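Local coordinates for transferrin binding protein B (Actinobacillus suis, PDB 3PQU) that probably captures host transferrin at the bacterial outer membrane as a surface lipoprotein, serving iron acquisition by this porcine pathogen, at residues A54-E59 against N139-I144; T98-I103 against V126-Y131; G167-Y172 against E232-F237; N501-S506 against I531-G536. All coordinates share one frame; numbering follows the deposited sequence. Where two conformers were deposited one is given.

Interaction 1 (A54-E59 against N139-I144); sequences ALFDKE and NGVPYI
The phenol ring of Y143 carries K58 on one face: CG of K58 sits 3.8 Å from the ring centroid, 14° off the ring normal, a CH-pi contact with the carbon displaced toward the rim. At the edge, in the ring plane, lies V141 O. The two side chains run side by side and point the same way. K58 CG, anti to the backbone N (chi1 -174°), is thereby placed over the ring, and the extended chain beyond it brings K58 CE to 3.7 Å from Y143 OH. The second ring, F56, has P142 O at its edge, while V141 CG2 approaches it obliquely and touches F56 CB at 3.7 Å.

Both segments belong to the N-lobe handle family region. Strand 142-146 pairs with strand 133-136 in a two-stranded antiparallel hairpin, where Y143 and I144 both face V135 in a classic beta bulge; the irregular loop 54-59 is laid against this hairpin. No direct hydrogen bond joins the two segments. Their backbones meet instead through a CA-H...O contact, Y143 CA to F56 O at 3.2 Å, and through one water that accepts from L55 N at 2.7 Å and donates to P142 O. The methyl of A54 presses on the peptide after Y143, its CB 3.3 Å from Y143 C. N137 adds a direct link from the hairpin, its ND2 bonding K58 O while its OD1 accepts from V141 N.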
loop_
_atom_site.group_PDB
_atom_site.type_symbol
_atom_site.label_atom_id
_atom_site.label_comp_id
_atom_site.label_asym_id
_atom_site.label_seq_id
_atom_site.Cartn_x
_atom_site.Cartn_y
_atom_site.Cartn_z
ATOM N N ALA A 54 -29.949 -25.827 2.804
ATOM C CA ALA A 54 -30.543 -26.844 1.914
ATOM C C ALA A 54 -30.546 -28.220 2.578
ATOM O O ALA A 54 -29.702 -28.515 3.434
ATOM C CB ALA A 54 -29.809 -26.894 0.581
ATOM N N LEU A 55 -31.487 -29.062 2.173
ATOM C CA LEU A 55 -31.646 -30.387 2.767
ATOM C C LEU A 55 -31.032 -31.497 1.905
ATOM O O LEU A 55 -30.935 -32.643 2.351
ATOM C CB LEU A 55 -33.134 -30.680 2.996
ATOM C CG LEU A 55 -33.906 -29.589 3.747
ATOM C CD1 LEU A 55 -35.368 -29.967 3.868
ATOM C CD2 LEU A 55 -33.300 -29.348 5.119
ATOM N N PHE A 56 -30.628 -31.150 0.683
ATOM C CA PHE A 56 -30.085 -32.129 -0.258
ATOM C C PHE A 56 -28.744 -31.664 -0.778
ATOM O O PHE A 56 -28.473 -30.460 -0.798
ATOM C CB PHE A 56 -31.050 -32.333 -1.434
ATOM C CG PHE A 56 -32.392 -32.850 -1.020
ATOM C CD1 PHE A 56 -32.623 -34.213 -0.922
ATOM C CD2 PHE A 56 -33.421 -31.975 -0.711
ATOM C CE1 PHE A 56 -33.860 -34.696 -0.528
ATOM C CE2 PHE A 56 -34.659 -32.453 -0.318
ATOM C CZ PHE A 56 -34.879 -33.815 -0.226
ATOM N N ASP A 57 -27.905 -32.613 -1.188
ATOM C CA ASP A 57 -26.632 -32.259 -1.807
ATOM C C ASP A 57 -26.797 -32.161 -3.324
ATOM O O ASP A 57 -27.870 -32.445 -3.851
ATOM C CB ASP A 57 -25.519 -33.233 -1.401
ATOM C CG ASP A 57 -25.724 -34.645 -1.936
ATOM O OD1 ASP A 57 -26.535 -34.857 -2.872
ATOM O OD2 ASP A 57 -25.045 -35.554 -1.404
ATOM N N LYS A 58 -25.738 -31.749 -4.010
ATOM C CA LYS A 58 -25.801 -31.505 -5.444
ATOM C C LYS A 58 -26.201 -32.761 -6.252
ATOM O O LYS A 58 -26.779 -32.650 -7.330
ATOM C CB LYS A 58 -24.464 -30.916 -5.927
ATOM C CG LYS A 58 -24.447 -30.480 -7.385
ATOM C CD LYS A 58 -23.126 -29.809 -7.738
ATOM C CE LYS A 58 -23.121 -29.324 -9.185
ATOM N NZ LYS A 58 -21.842 -28.644 -9.534
ATOM N N GLU A 59 -25.925 -33.954 -5.730
ATOM C CA GLU A 59 -26.308 -35.177 -6.441
ATOM C C GLU A 59 -27.763 -35.526 -6.183
ATOM O O GLU A 59 -28.254 -36.525 -6.677
ATOM C CB GLU A 59 -25.420 -36.385 -6.058
ATOM C CG GLU A 59 -23.994 -36.322 -6.586
ATOM C CD GLU A 59 -23.309 -37.683 -6.620
ATOM O OE1 GLU A 59 -24.012 -38.720 -6.600
ATOM O OE2 GLU A 59 -22.060 -37.715 -6.677
ATOM N N ASN A 139 -31.442 -32.065 -12.042
ATOM C CA ASN A 139 -32.730 -32.647 -11.686
ATOM C C ASN A 139 -33.654 -31.619 -11.035
ATOM O O ASN A 139 -34.796 -31.920 -10.687
ATOM C CB ASN A 139 -32.508 -33.837 -10.746
ATOM C CG ASN A 139 -33.781 -34.615 -10.467
ATOM O OD1 ASN A 139 -34.682 -34.137 -9.774
ATOM N ND2 ASN A 139 -33.855 -35.830 -10.995
ATOM N N GLY A 140 -33.149 -30.401 -10.866
ATOM C CA GLY A 140 -33.931 -29.324 -10.289
ATOM C C GLY A 140 -34.186 -29.487 -8.802
ATOM O O GLY A 140 -35.239 -29.096 -8.294
ATOM N N VAL A 141 -33.225 -30.075 -8.096
ATOM C CA VAL A 141 -33.318 -30.176 -6.643
ATOM C C VAL A 141 -32.424 -29.101 -6.017
ATOM O O VAL A 141 -31.321 -28.846 -6.515
ATOM C CB VAL A 141 -33.004 -31.621 -6.138
ATOM C CG1 VAL A 141 -32.411 -32.472 -7.253
ATOM C CG2 VAL A 141 -32.106 -31.609 -4.923
ATOM N N PRO A 142 -32.918 -28.427 -4.958
ATOM C CA PRO A 142 -32.215 -27.290 -4.334
ATOM C C PRO A 142 -31.137 -27.771 -3.375
ATOM O O PRO A 142 -31.475 -28.353 -2.337
ATOM C CB PRO A 142 -33.317 -26.590 -3.519
ATOM C CG PRO A 142 -34.598 -27.355 -3.788
ATOM C CD PRO A 142 -34.187 -28.711 -4.277
ATOM N N TYR A 143 -29.872 -27.538 -3.705
ATOM C CA TYR A 143 -28.765 -27.990 -2.857
ATOM C C TYR A 143 -28.016 -26.814 -2.224
ATOM O O TYR A 143 -27.096 -26.975 -1.403
ATOM C CB TYR A 143 -27.818 -28.893 -3.654
ATOM C CG TYR A 143 -27.097 -28.215 -4.805
ATOM C CD1 TYR A 143 -25.799 -27.780 -4.658
ATOM C CD2 TYR A 143 -27.710 -28.036 -6.041
ATOM C CE1 TYR A 143 -25.119 -27.183 -5.689
ATOM C CE2 TYR A 143 -27.032 -27.425 -7.086
ATOM C CZ TYR A 143 -25.738 -27.009 -6.901
ATOM O OH TYR A 143 -25.046 -26.402 -7.916
ATOM N N ILE A 144 -28.414 -25.614 -2.604
ATOM C CA ILE A 144 -27.929 -24.418 -1.924
ATOM C C ILE A 144 -29.111 -23.501 -1.604
ATOM O O ILE A 144 -29.922 -23.165 -2.476
ATOM C CB ILE A 144 -26.875 -23.660 -2.754
ATOM C CG1 ILE A 144 -25.635 -24.524 -2.964
ATOM C CG2 ILE A 144 -26.471 -22.343 -2.067
ATOM C CD1 ILE A 144 -24.466 -23.756 -3.527
HETATM O O HOH W 1 -33.336 -28.367 0.278
#

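Interaction 2 (T98-I103 against V126-Y131)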
loop_
_atom_site.group_PDB
_atom_site.type_symbol
_atom_site.label_atom_id
_atom_site.label_comp_id
_atom_site.label_asym_id
_atom_site.label_seq_id
_atom_site.Cartn_x
_atom_site.Cartn_y
_atom_site.Cartn_z
ATOM N N THR A 98 -29.937 -7.187 -6.668
ATOM C CA THR A 98 -30.795 -7.077 -5.495
ATOM C C THR A 98 -32.280 -7.186 -5.847
ATOM O O THR A 98 -32.739 -6.692 -6.876
ATOM C CB THR A 98 -30.561 -5.754 -4.719
ATOM O OG1 THR A 98 -31.362 -5.747 -3.530
ATOM C CG2 THR A 98 -30.963 -4.537 -5.577
ATOM N N THR A 99 -33.044 -7.839 -4.988
ATOM C CA THR A 99 -34.492 -7.795 -5.154
ATOM C C THR A 99 -35.082 -7.115 -3.917
ATOM O O THR A 99 -36.299 -6.989 -3.793
ATOM C CB THR A 99 -35.095 -9.180 -5.265
ATOM O OG1 THR A 99 -34.782 -9.895 -4.067
ATOM C CG2 THR A 99 -34.554 -9.932 -6.487
ATOM N N SER A 100 -34.215 -6.690 -2.999
ATOM C CA SER A 100 -34.663 -5.993 -1.798
ATOM C C SER A 100 -34.728 -4.472 -1.994
ATOM O O SER A 100 -35.608 -3.802 -1.432
ATOM C CB SER A 100 -33.712 -6.283 -0.614
ATOM O OG SER A 100 -32.485 -5.615 -0.813
ATOM N N GLY A 101 -33.793 -3.935 -2.776
ATOM C CA GLY A 101 -33.586 -2.497 -2.867
ATOM C C GLY A 101 -33.022 -1.932 -1.567
ATOM O O GLY A 101 -33.091 -0.727 -1.324
ATOM N N LEU A 102 -32.473 -2.799 -0.718
ATOM C CA LEU A 102 -31.935 -2.357 0.560
ATOM C C LEU A 102 -30.423 -2.555 0.609
ATOM O O LEU A 102 -29.935 -3.512 1.222
ATOM C CB LEU A 102 -32.598 -3.114 1.698
ATOM C CG LEU A 102 -34.085 -2.775 1.847
ATOM C CD1 LEU A 102 -34.782 -3.733 2.804
ATOM C CD2 LEU A 102 -34.231 -1.348 2.325
ATOM N N ILE A 103 -29.699 -1.649 -0.044
ATOM C CA ILE A 103 -28.242 -1.723 -0.161
ATOM C C ILE A 103 -27.642 -0.638 0.711
ATOM O O ILE A 103 -28.004 0.555 0.596
ATOM C CB ILE A 103 -27.772 -1.486 -1.603
ATOM C CG1 ILE A 103 -28.516 -2.395 -2.591
ATOM C CG2 ILE A 103 -26.284 -1.675 -1.709
ATOM C CD1 ILE A 103 -28.288 -3.865 -2.381
ATOM N N VAL A 126 -20.190 -3.492 3.134
ATOM C CA VAL A 126 -21.100 -3.151 2.058
ATOM C C VAL A 126 -21.991 -4.374 1.908
ATOM O O VAL A 126 -21.501 -5.503 1.870
ATOM C CB VAL A 126 -20.320 -2.822 0.778
ATOM C CG1 VAL A 126 -19.189 -3.838 0.558
ATOM C CG2 VAL A 126 -21.245 -2.724 -0.418
ATOM N N PHE A 127 -23.298 -4.167 1.882
ATOM C CA PHE A 127 -24.179 -5.328 1.939
ATOM C C PHE A 127 -25.605 -5.083 1.470
ATOM O O PHE A 127 -26.076 -3.938 1.408
ATOM C CB PHE A 127 -24.189 -5.880 3.375
ATOM C CG PHE A 127 -25.023 -5.055 4.337
ATOM C CD1 PHE A 127 -26.338 -5.408 4.615
ATOM C CD2 PHE A 127 -24.491 -3.918 4.949
ATOM C CE1 PHE A 127 -27.124 -4.628 5.488
ATOM C CE2 PHE A 127 -25.250 -3.149 5.824
ATOM C CZ PHE A 127 -26.572 -3.502 6.099
ATOM N N ASP A 128 -26.269 -6.184 1.126
ATOM C CA ASP A 128 -27.694 -6.213 0.822
ATOM C C ASP A 128 -28.362 -6.771 2.078
ATOM O O ASP A 128 -27.995 -7.838 2.562
ATOM C CB ASP A 128 -27.948 -7.113 -0.405
ATOM C CG ASP A 128 -29.413 -7.146 -0.838
ATOM O OD1 ASP A 128 -30.306 -7.040 0.014
ATOM O OD2 ASP A 128 -29.687 -7.315 -2.038
ATOM N N GLU A 129 -29.314 -6.044 2.638
ATOM C CA GLU A 129 -29.938 -6.478 3.890
ATOM C C GLU A 129 -30.615 -7.849 3.772
ATOM O O GLU A 129 -30.672 -8.600 4.740
ATOM C CB GLU A 129 -30.994 -5.466 4.331
ATOM C CG GLU A 129 -31.758 -5.858 5.566
ATOM C CD GLU A 129 -32.753 -4.780 5.985
ATOM O OE1 GLU A 129 -32.359 -3.597 6.058
ATOM O OE2 GLU A 129 -33.931 -5.113 6.244
ATOM N N SER A 130 -31.168 -8.163 2.605
ATOM C CA SER A 130 -31.907 -9.413 2.480
ATOM C C SER A 130 -31.886 -9.947 1.070
ATOM O O SER A 130 -32.644 -9.480 0.208
ATOM C CB SER A 130 -33.363 -9.247 2.955
ATOM O OG SER A 130 -34.020 -10.509 3.012
ATOM N N TYR A 131 -31.056 -10.964 0.862
ATOM C CA TYR A 131 -30.816 -11.539 -0.463
ATOM C C TYR A 131 -30.846 -13.069 -0.410
ATOM O O TYR A 131 -30.187 -13.701 0.407
ATOM C CB TYR A 131 -29.461 -11.058 -1.035
ATOM C CG TYR A 131 -29.110 -11.742 -2.350
ATOM C CD1 TYR A 131 -29.733 -11.361 -3.547
ATOM C CD2 TYR A 131 -28.192 -12.786 -2.395
ATOM C CE1 TYR A 131 -29.440 -12.005 -4.750
ATOM C CE2 TYR A 131 -27.883 -13.433 -3.603
ATOM C CZ TYR A 131 -28.509 -13.035 -4.766
ATOM O OH TYR A 131 -28.210 -13.664 -5.947
HETATM O O HOH W 2 -31.858 -8.726 -2.336
#
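D128 reaches across to I103, T98 and S100, and its side chain can be followed outward. D128 CB lies 3.8 Å from I103 CD1, a methyl that also lies close to the carboxylate. CG is anti to the backbone N (chi1 -177°), which carries the carboxylate toward the loop 98-102. There D128 OD2 accepts from T98 OG1 at 2.7 Å, the hydroxyl standing 41° out of the carboxylate plane, and also from a water at 2.6 Å. D128 OD1 accepts from S100 OG at 2.7 Å on the syn side and from S130 N on the anti side, the two donors arriving from opposite faces of the plane; the S130 bond closes an Asx turn.

The hydroxyls are themselves acceptors within the loop. T98 OG1 takes S100 N and G101 N, an ST turn and ST motif, and S100 OG takes L102 N at 2.8 Å in a further ST turn. The water that donates to OD2 accepts from T99 N and donates to S130 O. Next to this network I103 and D128 form an antiparallel non-hydrogen-bonded pair where strand 103-105, an outermost strand of the five-stranded handle sheet, meets strand 121-128. E129 N bonds L102 O at 3.0 Å with a 172° angle at hydrogen.

With two hydroxyls, a backbone N-H and a water all donating to it, the carboxylate of the buried D128 is well satisfied, which would probably favour its charged form.

Interaction 3 (G167-Y172 against E232-F237)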
loop_
_atom_site.group_PDB
_atom_site.type_symbol
_atom_site.label_atom_id
_atom_site.label_comp_id
_atom_site.label_asym_id
_atom_site.label_seq_id
_atom_site.Cartn_x
_atom_site.Cartn_y
_atom_site.Cartn_z
ATOM N N GLY A 167 8.160 11.669 16.001
ATOM C CA GLY A 167 7.590 11.738 17.337
ATOM C C GLY A 167 7.335 10.402 18.005
ATOM O O GLY A 167 7.343 9.356 17.352
ATOM N N ASN A 168 7.106 10.444 19.313
ATOM C CA ASN A 168 6.901 9.245 20.125
ATOM C C ASN A 168 5.432 8.901 20.333
ATOM O O ASN A 168 5.110 7.819 20.826
ATOM C CB ASN A 168 7.559 9.402 21.503
ATOM C CG ASN A 168 9.076 9.344 21.439
ATOM O OD1 ASN A 168 9.766 10.186 22.016
ATOM N ND2 ASN A 168 9.603 8.348 20.736
ATOM N N LYS A 169 4.536 9.824 19.994
ATOM C CA LYS A 169 3.123 9.531 20.170
ATOM C C LYS A 169 2.238 10.356 19.259
ATOM O O LYS A 169 2.019 11.543 19.493
ATOM C CB LYS A 169 2.712 9.729 21.631
ATOM C CG LYS A 169 1.260 9.372 21.925
ATOM C CD LYS A 169 0.925 9.598 23.396
ATOM C CE LYS A 169 -0.471 9.095 23.735
ATOM N NZ LYS A 169 -0.730 9.109 25.203
ATOM N N VAL A 170 1.732 9.720 18.211
ATOM C CA VAL A 170 0.736 10.347 17.350
ATOM C C VAL A 170 -0.546 9.531 17.456
ATOM O O VAL A 170 -0.528 8.314 17.244
ATOM C CB VAL A 170 1.199 10.400 15.883
ATOM C CG1 VAL A 170 0.118 11.048 15.004
ATOM C CG2 VAL A 170 2.528 11.164 15.766
ATOM N N THR A 171 -1.649 10.198 17.790
ATOM C CA THR A 171 -2.935 9.528 18.005
ATOM C C THR A 171 -3.784 9.528 16.740
ATOM O O THR A 171 -3.893 10.557 16.076
ATOM C CB THR A 171 -3.739 10.198 19.145
ATOM O OG1 THR A 171 -3.060 9.971 20.376
ATOM C CG2 THR A 171 -5.154 9.594 19.251
ATOM N N TYR A 172 -4.352 8.367 16.403
ATOM C CA TYR A 172 -5.301 8.221 15.295
ATOM C C TYR A 172 -6.599 7.735 15.893
ATOM O O TYR A 172 -6.576 6.891 16.792
ATOM C CB TYR A 172 -4.841 7.160 14.274
ATOM C CG TYR A 172 -3.604 7.538 13.487
ATOM C CD1 TYR A 172 -3.681 7.893 12.145
ATOM C CD2 TYR A 172 -2.360 7.559 14.093
ATOM C CE1 TYR A 172 -2.536 8.250 11.430
ATOM C CE2 TYR A 172 -1.219 7.915 13.390
ATOM C CZ TYR A 172 -1.308 8.260 12.071
ATOM O OH TYR A 172 -0.154 8.619 11.406
ATOM N N GLU A 232 -9.008 3.468 18.628
ATOM C CA GLU A 232 -8.016 4.493 18.902
ATOM C C GLU A 232 -6.619 3.887 18.883
ATOM O O GLU A 232 -6.407 2.785 19.394
ATOM C CB GLU A 232 -8.292 5.189 20.235
ATOM C CG GLU A 232 -7.379 6.400 20.441
ATOM C CD GLU A 232 -7.780 7.273 21.625
ATOM O OE1 GLU A 232 -8.977 7.285 21.998
ATOM O OE2 GLU A 232 -6.887 7.957 22.171
ATOM N N PHE A 233 -5.679 4.590 18.258
ATOM C CA PHE A 233 -4.287 4.136 18.221
ATOM C C PHE A 233 -3.287 5.202 18.680
ATOM O O PHE A 233 -3.483 6.397 18.445
ATOM C CB PHE A 233 -3.912 3.678 16.815
ATOM C CG PHE A 233 -4.811 2.610 16.264
ATOM C CD1 PHE A 233 -4.479 1.274 16.400
ATOM C CD2 PHE A 233 -5.996 2.946 15.610
ATOM C CE1 PHE A 233 -5.306 0.269 15.890
ATOM C CE2 PHE A 233 -6.827 1.957 15.100
ATOM C CZ PHE A 233 -6.479 0.608 15.241
ATOM N N ALA A 234 -2.212 4.759 19.323
ATOM C CA ALA A 234 -1.118 5.642 19.710
ATOM C C ALA A 234 0.125 5.163 18.964
ATOM O O ALA A 234 0.631 4.081 19.240
ATOM C CB ALA A 234 -0.899 5.595 21.231
ATOM N N VAL A 235 0.597 5.941 17.995
ATOM C CA VAL A 235 1.709 5.488 17.164
ATOM C C VAL A 235 3.026 6.129 17.596
ATOM O O VAL A 235 3.137 7.354 17.653
ATOM C CB VAL A 235 1.475 5.780 15.664
ATOM C CG1 VAL A 235 2.682 5.311 14.847
ATOM C CG2 VAL A 235 0.187 5.122 15.172
ATOM N N ASP A 236 4.025 5.303 17.891
ATOM C CA ASP A 236 5.353 5.801 18.263
ATOM C C ASP A 236 6.249 5.663 17.037
ATOM O O ASP A 236 6.927 4.646 16.851
ATOM C CB ASP A 236 5.905 4.988 19.441
ATOM C CG ASP A 236 7.292 5.465 19.917
ATOM O OD1 ASP A 236 8.006 6.206 19.197
ATOM O OD2 ASP A 236 7.685 5.053 21.024
ATOM N N PHE A 237 6.235 6.675 16.181
ATOM C CA PHE A 237 6.943 6.576 14.911
ATOM C C PHE A 237 8.454 6.473 15.113
ATOM O O PHE A 237 9.133 5.723 14.407
ATOM C CB PHE A 237 6.590 7.753 13.991
ATOM C CG PHE A 237 5.226 7.632 13.336
ATOM C CD1 PHE A 237 5.015 6.747 12.275
ATOM C CD2 PHE A 237 4.162 8.417 13.768
ATOM C CE1 PHE A 237 3.758 6.634 11.670
ATOM C CE2 PHE A 237 2.904 8.323 13.173
ATOM C CZ PHE A 237 2.698 7.423 12.114
HETATM O O HOH W 3 -3.966 7.840 21.937
#
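Four backbone hydrogen bonds join V170 to V235 and Y172 to F233, the shortest running from V235 N to V170 O at 2.7 Å. Each residue of a pair gives its N-H and receives the other's, the signature of antiparallel hydrogen-bonded pairs; the intervening T171 and A234 form the non-hydrogen-bonded pair. There T171 CA approaches F233 O at 3.2 Å in a CA-H...O contact.

Beyond the last paired residue, V170, a side-chain bond takes over: N168 ND2 donates to D236 OD1 at 3.1 Å, nearly straight (172° at hydrogen). The acceptor lies in the amide plane, whereas the donor stands 35° above the carboxylate plane. N239 N also donates to D236 OD1. At the far end a water bridges T171 OG1 and E232 OE2.

On the face bearing V170, Y172, F233 and V235 the packing is mostly apolar. Y172 and F237 reach toward each other tip to tip, with Y172 OH at the edge of the F237 ring, 3.2 Å from F237 CZ. V170 CG2 is at that edge too, 3.8 Å from F237 CD2, and V235 CG1 lies over the ring's centre. V235 CG2 meets Y172 CE2 at 3.6 Å. This face looks into the N-lobe beta barrel, where F299, F322 and M307 from other strands join these side chains.

The two faces thus differ in chemistry: on the T171 side a water joins hydroxyl to carboxylate, while on the opposite, mainly apolar face the hydroxyl of the buried Y172, against the F237 ring edge, has its hydrogen bond with A304 O.

Interaction 4 (N501-S506 against I531-G536)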
loop_
_atom_site.group_PDB
_atom_site.type_symbol
_atom_site.label_atom_id
_atom_site.label_comp_id
_atom_site.label_asym_id
_atom_site.label_seq_id
_atom_site.Cartn_x
_atom_site.Cartn_y
_atom_site.Cartn_z
ATOM N N ASN A 501 17.550 13.322 4.113
ATOM C CA ASN A 501 18.075 12.085 3.556
ATOM C C ASN A 501 17.933 12.043 2.041
ATOM O O ASN A 501 17.937 10.969 1.443
ATOM C CB ASN A 501 17.406 10.874 4.190
ATOM C CG ASN A 501 15.894 10.957 4.145
ATOM O OD1 ASN A 501 15.333 11.820 3.476
ATOM N ND2 ASN A 501 15.227 10.059 4.861
ATOM N N GLY A 502 17.796 13.219 1.431
ATOM C CA GLY A 502 17.706 13.334 -0.017
ATOM C C GLY A 502 18.474 14.542 -0.520
ATOM O O GLY A 502 19.067 15.276 0.270
ATOM N N PHE A 503 18.475 14.752 -1.832
ATOM C CA PHE A 503 19.104 15.939 -2.405
ATOM C C PHE A 503 18.258 16.560 -3.519
ATOM O O PHE A 503 17.396 15.901 -4.109
ATOM C CB PHE A 503 20.522 15.628 -2.907
ATOM C CG PHE A 503 20.575 14.553 -3.955
ATOM C CD1 PHE A 503 20.467 14.872 -5.300
ATOM C CD2 PHE A 503 20.729 13.223 -3.596
ATOM C CE1 PHE A 503 20.511 13.884 -6.268
ATOM C CE2 PHE A 503 20.775 12.231 -4.557
ATOM C CZ PHE A 503 20.667 12.561 -5.895
ATOM N N ILE A 504 18.506 17.836 -3.795
ATOM C CA ILE A 504 17.752 18.555 -4.812
ATOM C C ILE A 504 18.666 19.570 -5.477
ATOM O O ILE A 504 19.495 20.184 -4.812
ATOM C CB ILE A 504 16.531 19.284 -4.206
ATOM C CG1 ILE A 504 15.695 18.325 -3.352
ATOM C CG2 ILE A 504 15.674 19.907 -5.303
ATOM C CD1 ILE A 504 14.524 18.985 -2.662
ATOM N N GLY A 505 18.517 19.740 -6.786
ATOM C CA GLY A 505 19.377 20.644 -7.529
ATOM C C GLY A 505 19.057 20.720 -9.009
ATOM O O GLY A 505 17.893 20.700 -9.413
ATOM N N SER A 506 20.102 20.803 -9.822
ATOM C CA SER A 506 19.939 21.041 -11.252
ATOM C C SER A 506 20.826 20.143 -12.107
ATOM O O SER A 506 21.991 19.904 -11.788
ATOM C CB SER A 506 20.227 22.510 -11.586
ATOM O OG SER A 506 19.315 23.379 -10.934
ATOM N N ILE A 531 17.677 22.112 -15.160
ATOM C CA ILE A 531 16.728 21.009 -15.093
ATOM C C ILE A 531 16.567 20.578 -13.639
ATOM O O ILE A 531 17.551 20.388 -12.925
ATOM C CB ILE A 531 17.189 19.795 -15.919
ATOM C CG1 ILE A 531 17.452 20.195 -17.372
ATOM C CG2 ILE A 531 16.149 18.681 -15.844
ATOM C CD1 ILE A 531 16.201 20.465 -18.170
ATOM N N LYS A 532 15.325 20.426 -13.201
ATOM C CA LYS A 532 15.068 20.078 -11.811
ATOM C C LYS A 532 15.317 18.594 -11.555
ATOM O O LYS A 532 14.687 17.731 -12.167
ATOM C CB LYS A 532 13.643 20.473 -11.425
ATOM C CG LYS A 532 13.273 20.216 -9.972
ATOM C CD LYS A 532 12.148 21.149 -9.541
ATOM C CE LYS A 532 11.393 20.617 -8.331
ATOM N NZ LYS A 532 10.459 19.507 -8.688
ATOM N N VAL A 533 16.249 18.301 -10.654
ATOM C CA VAL A 533 16.553 16.916 -10.309
ATOM C C VAL A 533 16.299 16.602 -8.834
ATOM O O VAL A 533 16.806 17.286 -7.942
ATOM C CB VAL A 533 17.997 16.518 -10.710
ATOM C CG1 VAL A 533 18.919 17.716 -10.651
ATOM C CG2 VAL A 533 18.508 15.386 -9.831
ATOM N N ASN A 534 15.489 15.569 -8.602
ATOM C CA ASN A 534 15.206 15.060 -7.265
ATOM C C ASN A 534 15.934 13.744 -7.030
ATOM O O ASN A 534 15.922 12.855 -7.886
ATOM C CB ASN A 534 13.700 14.842 -7.076
ATOM C CG ASN A 534 12.941 16.141 -6.876
ATOM O OD1 ASN A 534 12.836 16.642 -5.754
ATOM N ND2 ASN A 534 12.400 16.690 -7.961
ATOM N N GLY A 535 16.565 13.617 -5.869
ATOM C CA GLY A 535 17.300 12.411 -5.549
ATOM C C GLY A 535 17.172 11.991 -4.101
ATOM O O GLY A 535 16.677 12.748 -3.260
ATOM N N GLY A 536 17.621 10.777 -3.807
ATOM C CA GLY A 536 17.611 10.287 -2.442
ATOM C C GLY A 536 18.880 9.546 -2.054
ATOM O O GLY A 536 19.665 9.124 -2.912
#
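A chi1 of 59° sets F503 CG between its own backbone N and carbonyl carbon, and chi2, near perpendicular, turns the ring so that G535, its partner on the neighbouring strand, lies over one face. G535 CA is 3.6 Å from the centroid of the F503 ring and 19° off the normal, a CH-pi contact offset toward the rim. The strands, 502-508 and 531-538, are antiparallel neighbours in the C-lobe beta barrel.

F503 with G535 and G505 with V533 are the hydrogen-bonded pairs. F503 N to G535 O and G535 N to F503 O both measure 3.0 Å, whereas both bonds between G505 and V533 are longer. The carbonyl geometry is uneven: F503 N stands 61° above the plane of the G535 carbonyl, while G505 N lies in that of V533.

G502 and G536, both without side chains, form the closest pair, non-hydrogen-bonded, with G502 CA 3.9 Å from G536 CA. Next to them the F503 ring lies over the backbone of G535, F503 CZ being 3.4 Å from G535 CA. On the same face as the F503 ring, V533 holds CG1 close to G505 O and 3.4 Å from S506 N; L545 and A496 from the flanking strands touch F503, and F549 and V494 touch V533.

On the face of I504 and N534 the two side chains lie alongside each other, pointing the same way, I504 CG1 being 4.1 Å from N534 OD1. Near the far end S506 CA makes a CA-H...O contact of 3.0 Å with I531 O.

The four contacts sample three regions of the two-lobed protein. Interactions 1 and 2 share the N-lobe handle: interaction 2 is nested within the chain loop closed by interaction 1, yet their centres are about 24 Å apart and their nearest atoms about 9 Å. Interaction 3 lies in the N-lobe barrel, about 38 Å from interaction 2 between centres, and interaction 4 in the C-lobe barrel, about 31 Å from interaction 3 between centres, with nearest atoms about 12 Å apart. Interactions 1 and 4, about 67 Å between centres, fall on opposite sides of the chain's centre. Both barrel contacts are regular antiparallel pairings, whereas the handle contacts rely on loops. The assembly is a single chain without transferrin, so none can be placed relative to it.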